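Local coordinates for protein glutathione peroxidase (PDB 2V1M) that catalyses the reduction of hydrogen peroxide by glutathione, yielding glutathione disulfide and water, in the blood fluke Schistosoma mansoni, at residues D113-K116 with F117-S120; K147-S150 with P151-P155; Q52-E55 with M56-R59; V24-E27 with K28-G31. All coordinates share one frame; numbering follows the deposited sequence.

Contact 1 (D113-K116 with F117-S120); sequences DLYK and FLKS
L118 folds back along helix 113-121 against L114 and Y115. CB sits beside the carbonyl oxygen of the preceding turn, and CG comes closer still, with L118 CG 3.2 Å from L114 O. From there the CD1 branch serves two neighbours. It packs on the L114 side chain, where L118 CD1 lies 4.0 Å from L114 CG. It also lies over one face of the Y115 ring as a CH-pi contact, L118 CD1 standing 4.2 Å from the ring centroid and only 7° off the normal. CG lies anti to the carbonyl carbon (chi1 -69°), which turns the branch back toward the earlier turn. Beneath, successive i to i+4 bonds hold the backbone, L118 N to L114 O measuring 2.8 Å and K119 N to Y115 O 3.0 Å. K119 lays its aliphatic chain past the same Y115 carbonyl, and a bend at chi3 leaves CE 3.6 Å from Y115 O; its NZ is bonded to V106 O and N107 OD1. At the far end S120 OG donates to F117 O over 2.7 Å. Y115 and L118 both reach I36 of strand 33-39, while K116 sends NZ to S109 O. The chemistry is therefore that of an amphipathic helix, Y115 and L118 laid against the central sheet and its lysine amines satisfied by loop oxygens.

Contact 2 (K147-S150 with P151-P155); sequences KRYS and PTTAP. With SO4 (sulfate ion), chain B.
The carbonyl oxygen of S150 is gripped twice by T153, through the backbone N-H and through the side-chain hydroxyl. T153 N donates to S150 O at 2.9 Å with a nearly straight N-H...O angle of 162°. T153 OG1 donates to S150 O at the same length, 2.9 Å, and both donors arrive from one face of the carbonyl plane, the amide standing well above it. The hydroxyl gets there because OG1 is anti to the carbonyl carbon of T153 (chi1 -51°), which sets it back over the turn. Two waters each donate to T153 OG1, water 2 at 2.8 Å; water 1 also accepts from S150 N, and water 2 is hydrogen-bonded to S150 OG. The amide bond closes a type I beta turn, S150 to T153, with P151 and T152 at its corners, and the hydroxyl bond reinforces it; the turn ends edge strand 145-149 of the thioredoxin-like sheet on the way to helix 159-167. T153 CG2 crosses the Y149 side chain obliquely, 4.0 Å from Y149 CD1, while Y149 OH bonds to D161. R148 carries an extended chain to a sulfate ion, probably from the crystallisation liquor. R148 NE donates to sulfate O3 at 2.9 Å, at the guanidinium edge, and NH2 adds a weak bond to O1. K131 NZ and T125 OG1 also bond to the sulfate, and R148 NH1 is taken by Q122 O.

Contact 3 (Q52-E55 with M56-R59); sequences QLQE and MHTR
Helix 46-60 brings Q54 and T58 together one turn apart, and here the hydroxyl of T58 supplements the usual backbone bond. T58 N donates to Q54 O at 3.0 Å, and T58 OG1 donates to the same Q54 O at 3.1 Å. The two donors come from opposite faces of the carbonyl plane, each tilted from it by about 30° or less, so the oxygen is shared by donors on both of its sides. With chi1 at -64°, T58 holds OG1 beside its own backbone N, within range of that carbonyl, and CG2 takes the place anti to N. Q54 bends at chi2 and brings its amide across the T58 side chain. Although Q54 NE2 approaches T58 OG1 to 3.1 Å, the angle is too poor for a hydrogen bond. The other end of that amide is used outside the helix, where Q54 OE1 accepts from Q97 N. In the thioredoxin fold this is the helix that follows the loop carrying the active-site residue, here inferred by similarity; one face rests on the sheet, L53 and H57 both touching I67 of strand 65-71. H57 N donates to L53 O at 2.8 Å with an N-H...O angle of 167°, one of the regular i to i+4 bonds of the helix. Q54 OE1 also comes 4.2 Å from H57 CD2, obliquely to the ring. R59 N donates to E55 O at 2.9 Å, and R59 NH2 makes a salt bridge to E159 OE2 at the start of helix 159-167.

Contact 4 (V24-E27 with K28-G31); sequences VSLE and KYRG
E27 and R30 form a salt bridge beside a 3-10 turn that follows strand 23-25, and the shape of each chain makes the pairing possible. E27 is bent at chi2 (-80°), which swings its carboxylate back alongside R30. R30 kinks at chi3 (-78°) and presents NE and NH2 side-on. R30 NE meets E27 OE1 at 3.1 Å and R30 NH2 meets E27 OE2 at 2.9 Å, both on the syn sides of the carboxylate. The carboxylate oxygens lie close to the guanidinium plane, but the two planes are turned 31° apart, so the fit is slightly twisted. An ST turn opens the 3-10 segment, with S25 OG accepting from E27 N at 3.0 Å. Bonds from residue i+3 to residue i continue it, among them Y29 N to L26 O at 2.9 Å; each donor of this series stands above the carbonyl plane rather than on a lone pair. L26 and Y29 are the buried members. L26 reaches the edge of the Y29 ring with CD2, and Y29 OH is hydrogen-bonded to D99 while the ring touches R66 and L68 of strand 65-71. K28 runs out fully extended, laying CG over one face of the same ring. Further along that chain, the K28 and V24 side chains cross, K28 CD coming 3.9 Å from V24 CG2.

In the fold
The four contacts surround a thioredoxin-like core. Contacts 1 and 3, on helices 113-121 and 46-60, lie on opposite sides of the chain's centre, their own centres about 25 Å apart. Contact 2 touches both: K119 CG lies 4.0 Å from R148 NH1, while P155 N comes within 3.2 Å of Q52 OE1 beyond the turn. Contact 4 meets contact 1 through leucines, L26 CD1 lying 3.8 Å from L114 CD1, and stays about 14 Å from contact 2 at the nearest atoms. C43, the active-site residue by similarity and oxidised to cysteinesulfonic acid here, precedes helix 46-60, so contact 3 lies nearest to it in sequence.

Contact 1 (D113-K116 with F117-S120)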
# COMPACT_ATOMS: atom_id res chain seq x y z
N ASP A 113 -5.53 -12.21 -0.35
CA ASP A 113 -5.98 -12.24 -1.75
C ASP A 113 -5.72 -10.92 -2.48
O ASP A 113 -5.45 -10.95 -3.70
CB ASP A 113 -7.46 -12.60 -1.83
CG ASP A 113 -7.73 -14.06 -1.48
OD1 ASP A 113 -6.79 -14.89 -1.45
OD2 ASP A 113 -8.92 -14.39 -1.25
N LEU A 114 -5.72 -9.79 -1.78
CA LEU A 114 -5.42 -8.53 -2.46
C LEU A 114 -4.00 -8.61 -3.08
O LEU A 114 -3.80 -8.17 -4.23
CB LEU A 114 -5.47 -7.38 -1.46
CG LEU A 114 -4.90 -6.04 -2.00
CD1 LEU A 114 -5.71 -5.51 -3.18
CD2 LEU A 114 -4.86 -5.04 -0.86
N TYR A 115 -3.04 -9.14 -2.32
CA TYR A 115 -1.68 -9.23 -2.84
C TYR A 115 -1.50 -10.32 -3.86
O TYR A 115 -0.72 -10.15 -4.81
CB TYR A 115 -0.66 -9.32 -1.69
CG TYR A 115 -0.27 -7.94 -1.20
CD1 TYR A 115 0.93 -7.35 -1.58
CD2 TYR A 115 -1.07 -7.29 -0.28
CE1 TYR A 115 1.30 -6.07 -1.07
CE2 TYR A 115 -0.71 -6.03 0.25
CZ TYR A 115 0.48 -5.45 -0.16
OH TYR A 115 0.87 -4.19 0.30
N LYS A 116 -2.22 -11.44 -3.72
CA LYS A 116 -2.24 -12.41 -4.82
C LYS A 116 -2.69 -11.72 -6.11
O LYS A 116 -2.10 -11.90 -7.19
CB LYS A 116 -3.12 -13.62 -4.49
CG LYS A 116 -2.60 -14.40 -3.28
CD LYS A 116 -3.41 -15.69 -3.05
CE LYS A 116 -2.83 -16.49 -1.90
NZ LYS A 116 -3.55 -17.81 -1.76
N PHE A 117 -3.74 -10.92 -6.00
CA PHE A 117 -4.26 -10.19 -7.16
C PHE A 117 -3.24 -9.18 -7.69
O PHE A 117 -2.99 -9.11 -8.92
CB PHE A 117 -5.58 -9.49 -6.79
CG PHE A 117 -6.13 -8.65 -7.90
CD1 PHE A 117 -6.72 -9.25 -9.04
CD2 PHE A 117 -6.08 -7.26 -7.83
CE1 PHE A 117 -7.24 -8.47 -10.05
CE2 PHE A 117 -6.61 -6.47 -8.86
CZ PHE A 117 -7.20 -7.09 -9.96
N LEU A 118 -2.69 -8.32 -6.83
CA LEU A 118 -1.73 -7.30 -7.28
C LEU A 118 -0.58 -7.97 -8.04
O LEU A 118 -0.21 -7.53 -9.14
CB LEU A 118 -1.20 -6.53 -6.08
CG LEU A 118 -2.22 -5.62 -5.38
CD1 LEU A 118 -1.58 -5.07 -4.10
CD2 LEU A 118 -2.66 -4.47 -6.30
N LYS A 119 -0.01 -9.02 -7.45
CA LYS A 119 1.13 -9.71 -8.08
C LYS A 119 0.71 -10.41 -9.38
O LYS A 119 1.55 -10.57 -10.27
CB LYS A 119 1.74 -10.72 -7.12
CG LYS A 119 2.44 -10.08 -5.92
CD LYS A 119 3.21 -11.11 -5.09
CE LYS A 119 2.30 -12.13 -4.44
NZ LYS A 119 3.12 -13.13 -3.73
N SER A 120 -0.56 -10.79 -9.51
CA SER A 120 -1.03 -11.43 -10.75
C SER A 120 -1.16 -10.41 -11.89
O SER A 120 -1.25 -10.81 -13.07
CB SER A 120 -2.38 -12.12 -10.56
OG SER A 120 -3.46 -11.22 -10.55

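Contact 2 (K147-S150 with P151-P155)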
# COMPACT_ATOMS: atom_id res chain seq x y z
N LYS A 147 1.00 -0.35 -12.32
CA LYS A 147 2.45 -0.22 -12.20
C LYS A 147 2.85 -0.77 -10.85
O LYS A 147 2.08 -0.71 -9.87
CB LYS A 147 2.93 1.22 -12.39
CG LYS A 147 4.41 1.31 -12.80
CD LYS A 147 4.69 2.55 -13.63
CE LYS A 147 6.17 2.75 -13.86
NZ LYS A 147 6.44 4.03 -14.58
N ARG A 148 4.08 -1.27 -10.78
CA ARG A 148 4.66 -1.82 -9.57
C ARG A 148 6.07 -1.26 -9.42
O ARG A 148 6.83 -1.16 -10.41
CB ARG A 148 4.74 -3.35 -9.72
CG ARG A 148 5.46 -4.08 -8.62
CD ARG A 148 5.45 -5.59 -8.92
NE ARG A 148 6.28 -6.32 -7.97
CZ ARG A 148 6.14 -7.62 -7.70
NH1 ARG A 148 5.13 -8.33 -8.23
NH2 ARG A 148 6.99 -8.21 -6.87
N TYR A 149 6.41 -0.88 -8.19
CA TYR A 149 7.71 -0.25 -7.89
C TYR A 149 8.39 -1.04 -6.80
O TYR A 149 7.79 -1.43 -5.79
CB TYR A 149 7.52 1.21 -7.45
CG TYR A 149 6.67 2.04 -8.36
CD1 TYR A 149 7.25 2.83 -9.37
CD2 TYR A 149 5.28 2.01 -8.25
CE1 TYR A 149 6.46 3.62 -10.21
CE2 TYR A 149 4.49 2.78 -9.09
CZ TYR A 149 5.08 3.59 -10.05
OH TYR A 149 4.24 4.36 -10.83
N SER A 150 9.69 -1.23 -6.98
CA SER A 150 10.49 -2.01 -6.05
C SER A 150 10.68 -1.21 -4.75
O SER A 150 10.54 0.02 -4.72
CB SER A 150 11.84 -2.33 -6.70
OG SER A 150 12.60 -1.16 -6.88
N PRO A 151 11.06 -1.92 -3.68
CA PRO A 151 11.23 -1.29 -2.34
C PRO A 151 12.04 0.01 -2.31
O PRO A 151 11.64 0.93 -1.60
CB PRO A 151 11.93 -2.39 -1.53
CG PRO A 151 11.29 -3.67 -2.09
CD PRO A 151 11.22 -3.40 -3.61
N THR A 152 13.15 0.05 -3.02
CA THR A 152 14.04 1.22 -2.96
C THR A 152 13.51 2.42 -3.75
O THR A 152 14.13 3.48 -3.74
CB THR A 152 15.47 0.90 -3.45
OG1 THR A 152 15.43 0.53 -4.84
CG2 THR A 152 16.14 -0.18 -2.63
N THR A 153 12.36 2.30 -4.40
CA THR A 153 11.77 3.44 -5.11
C THR A 153 11.22 4.44 -4.11
O THR A 153 10.28 4.15 -3.35
CB THR A 153 10.63 2.95 -6.02
OG1 THR A 153 11.08 1.87 -6.83
CG2 THR A 153 10.17 4.10 -6.90
N ALA A 154 11.78 5.64 -4.10
CA ALA A 154 11.25 6.68 -3.23
C ALA A 154 9.79 6.96 -3.60
O ALA A 154 9.49 7.12 -4.77
CB ALA A 154 12.07 7.96 -3.40
N PRO A 155 8.90 7.10 -2.59
CA PRO A 155 7.51 7.44 -2.94
C PRO A 155 7.42 8.67 -3.84
O PRO A 155 6.61 8.71 -4.76
CB PRO A 155 6.85 7.65 -1.57
CG PRO A 155 7.61 6.65 -0.66
CD PRO A 155 9.05 6.73 -1.16
S SO4 B . 10.06 -5.66 -7.60
O1 SO4 B . 9.71 -7.12 -7.56
O2 SO4 B . 11.17 -5.52 -8.57
O3 SO4 B . 8.86 -4.94 -8.07
O4 SO4 B . 10.53 -5.21 -6.29
O HOH W 1 10.93 0.04 -9.31
O HOH W 2 13.71 1.53 -7.84

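Contact 3 (Q52-E55 with M56-R59)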
# COMPACT_ATOMS: atom_id res chain seq x y z
N GLN A 52 7.65 10.53 3.22
CA GLN A 52 7.26 10.91 1.87
C GLN A 52 5.79 10.54 1.60
O GLN A 52 5.09 11.30 0.92
CB GLN A 52 8.16 10.27 0.83
CG GLN A 52 9.58 10.85 0.88
CD GLN A 52 10.44 10.43 -0.30
OE1 GLN A 52 9.99 9.80 -1.25
NE2 GLN A 52 11.70 10.81 -0.25
N LEU A 53 5.35 9.37 2.07
CA LEU A 53 3.94 9.02 1.88
C LEU A 53 2.99 10.02 2.53
O LEU A 53 1.95 10.36 1.98
CB LEU A 53 3.65 7.59 2.35
CG LEU A 53 4.33 6.50 1.51
CD1 LEU A 53 4.25 5.17 2.28
CD2 LEU A 53 3.62 6.36 0.15
N GLN A 54 3.33 10.46 3.75
CA GLN A 54 2.46 11.44 4.43
C GLN A 54 2.45 12.78 3.68
O GLN A 54 1.39 13.44 3.58
CB GLN A 54 2.90 11.60 5.89
CG GLN A 54 2.14 12.69 6.62
CD GLN A 54 0.66 12.59 6.59
OE1 GLN A 54 0.07 11.49 6.43
NE2 GLN A 54 -0.00 13.76 6.75
N GLU A 55 3.61 13.20 3.16
CA GLU A 55 3.65 14.41 2.33
C GLU A 55 2.81 14.24 1.05
O GLU A 55 2.12 15.17 0.61
CB GLU A 55 5.10 14.78 1.99
CG GLU A 55 5.90 15.30 3.17
CD GLU A 55 7.38 14.83 3.25
OE1 GLU A 55 7.95 14.37 2.24
OE2 GLU A 55 8.00 14.93 4.34
N MET A 56 2.91 13.07 0.43
CA MET A 56 2.14 12.88 -0.79
C MET A 56 0.65 12.79 -0.52
O MET A 56 -0.13 13.35 -1.30
CB MET A 56 2.61 11.65 -1.53
CG MET A 56 4.01 11.79 -2.07
SD MET A 56 4.71 10.25 -2.70
CE MET A 56 3.67 10.02 -4.15
N HIS A 57 0.26 12.14 0.58
CA HIS A 57 -1.14 12.17 1.00
C HIS A 57 -1.61 13.62 1.13
O HIS A 57 -2.66 14.02 0.63
CB HIS A 57 -1.27 11.49 2.36
CG HIS A 57 -2.62 11.70 2.97
ND1 HIS A 57 -3.70 10.89 2.68
CD2 HIS A 57 -3.05 12.66 3.85
CE1 HIS A 57 -4.72 11.34 3.37
NE2 HIS A 57 -4.37 12.41 4.07
N THR A 58 -0.83 14.43 1.85
CA THR A 58 -1.26 15.80 2.10
C THR A 58 -1.37 16.62 0.80
O THR A 58 -2.27 17.45 0.64
CB THR A 58 -0.35 16.42 3.16
OG1 THR A 58 -0.52 15.68 4.39
CG2 THR A 58 -0.70 17.87 3.42
N ARG A 59 -0.45 16.37 -0.14
CA ARG A 59 -0.49 17.09 -1.42
C ARG A 59 -1.66 16.64 -2.30
O ARG A 59 -2.24 17.47 -3.03
CB ARG A 59 0.86 16.93 -2.17
CG ARG A 59 0.94 17.71 -3.46
CD ARG A 59 2.26 17.52 -4.16
NE ARG A 59 3.24 18.48 -3.68
CZ ARG A 59 4.44 18.67 -4.22
NH1 ARG A 59 5.25 19.59 -3.71
NH2 ARG A 59 4.83 17.94 -5.26

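Contact 4 (V24-E27 with K28-G31)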
# COMPACT_ATOMS: atom_id res chain seq x y z
N VAL A 24 -13.26 -3.70 5.90
CA VAL A 24 -13.71 -2.77 4.89
C VAL A 24 -13.51 -3.41 3.52
O VAL A 24 -12.45 -3.96 3.21
CB VAL A 24 -13.02 -1.43 5.07
CG1 VAL A 24 -11.58 -1.53 4.86
CG2 VAL A 24 -13.65 -0.37 4.19
N SER A 25 -14.55 -3.31 2.70
CA SER A 25 -14.41 -3.67 1.30
C SER A 25 -13.67 -2.53 0.56
O SER A 25 -13.98 -1.34 0.72
CB SER A 25 -15.77 -3.87 0.66
OG SER A 25 -15.63 -3.88 -0.76
N LEU A 26 -12.77 -2.93 -0.35
CA LEU A 26 -12.05 -1.95 -1.17
C LEU A 26 -12.93 -1.28 -2.22
O LEU A 26 -12.49 -0.35 -2.88
CB LEU A 26 -10.79 -2.56 -1.78
CG LEU A 26 -9.80 -3.12 -0.75
CD1 LEU A 26 -8.58 -3.68 -1.50
CD2 LEU A 26 -9.40 -2.07 0.26
N GLU A 27 -14.21 -1.68 -2.28
CA GLU A 27 -15.22 -0.85 -2.98
C GLU A 27 -15.16 0.61 -2.53
O GLU A 27 -15.51 1.50 -3.30
CB GLU A 27 -16.63 -1.40 -2.69
CG GLU A 27 -16.98 -2.66 -3.49
CD GLU A 27 -17.42 -2.31 -4.91
OE1 GLU A 27 -17.71 -1.12 -5.14
OE2 GLU A 27 -17.42 -3.22 -5.76
N LYS A 28 -14.74 0.85 -1.28
CA LYS A 28 -14.53 2.20 -0.72
C LYS A 28 -13.71 3.09 -1.66
O LYS A 28 -13.91 4.32 -1.69
CB LYS A 28 -13.78 2.09 0.68
CG LYS A 28 -13.35 3.39 1.32
CD LYS A 28 -12.75 3.14 2.72
CE LYS A 28 -12.14 4.39 3.32
NZ LYS A 28 -11.86 4.27 4.77
N TYR A 29 -12.79 2.49 -2.41
CA TYR A 29 -11.81 3.22 -3.20
C TYR A 29 -12.19 3.40 -4.67
O TYR A 29 -11.40 3.92 -5.46
CB TYR A 29 -10.43 2.55 -3.05
CG TYR A 29 -9.98 2.57 -1.60
CD1 TYR A 29 -9.53 3.75 -1.04
CD2 TYR A 29 -10.07 1.45 -0.81
CE1 TYR A 29 -9.17 3.80 0.30
CE2 TYR A 29 -9.73 1.48 0.57
CZ TYR A 29 -9.28 2.66 1.11
OH TYR A 29 -8.94 2.66 2.43
N ARG A 30 -13.42 3.01 -5.03
CA ARG A 30 -13.86 3.17 -6.42
C ARG A 30 -13.71 4.62 -6.86
O ARG A 30 -14.14 5.56 -6.17
CB ARG A 30 -15.32 2.76 -6.57
CG ARG A 30 -15.71 2.47 -8.01
CD ARG A 30 -17.08 1.79 -8.10
NE ARG A 30 -17.13 0.35 -7.78
CZ ARG A 30 -16.94 -0.62 -8.68
NH1 ARG A 30 -16.61 -0.29 -9.91
NH2 ARG A 30 -17.05 -1.91 -8.34
N GLY A 31 -13.11 4.81 -8.02
CA GLY A 31 -12.98 6.14 -8.60
C GLY A 31 -11.76 6.93 -8.15
O GLY A 31 -11.55 8.02 -8.66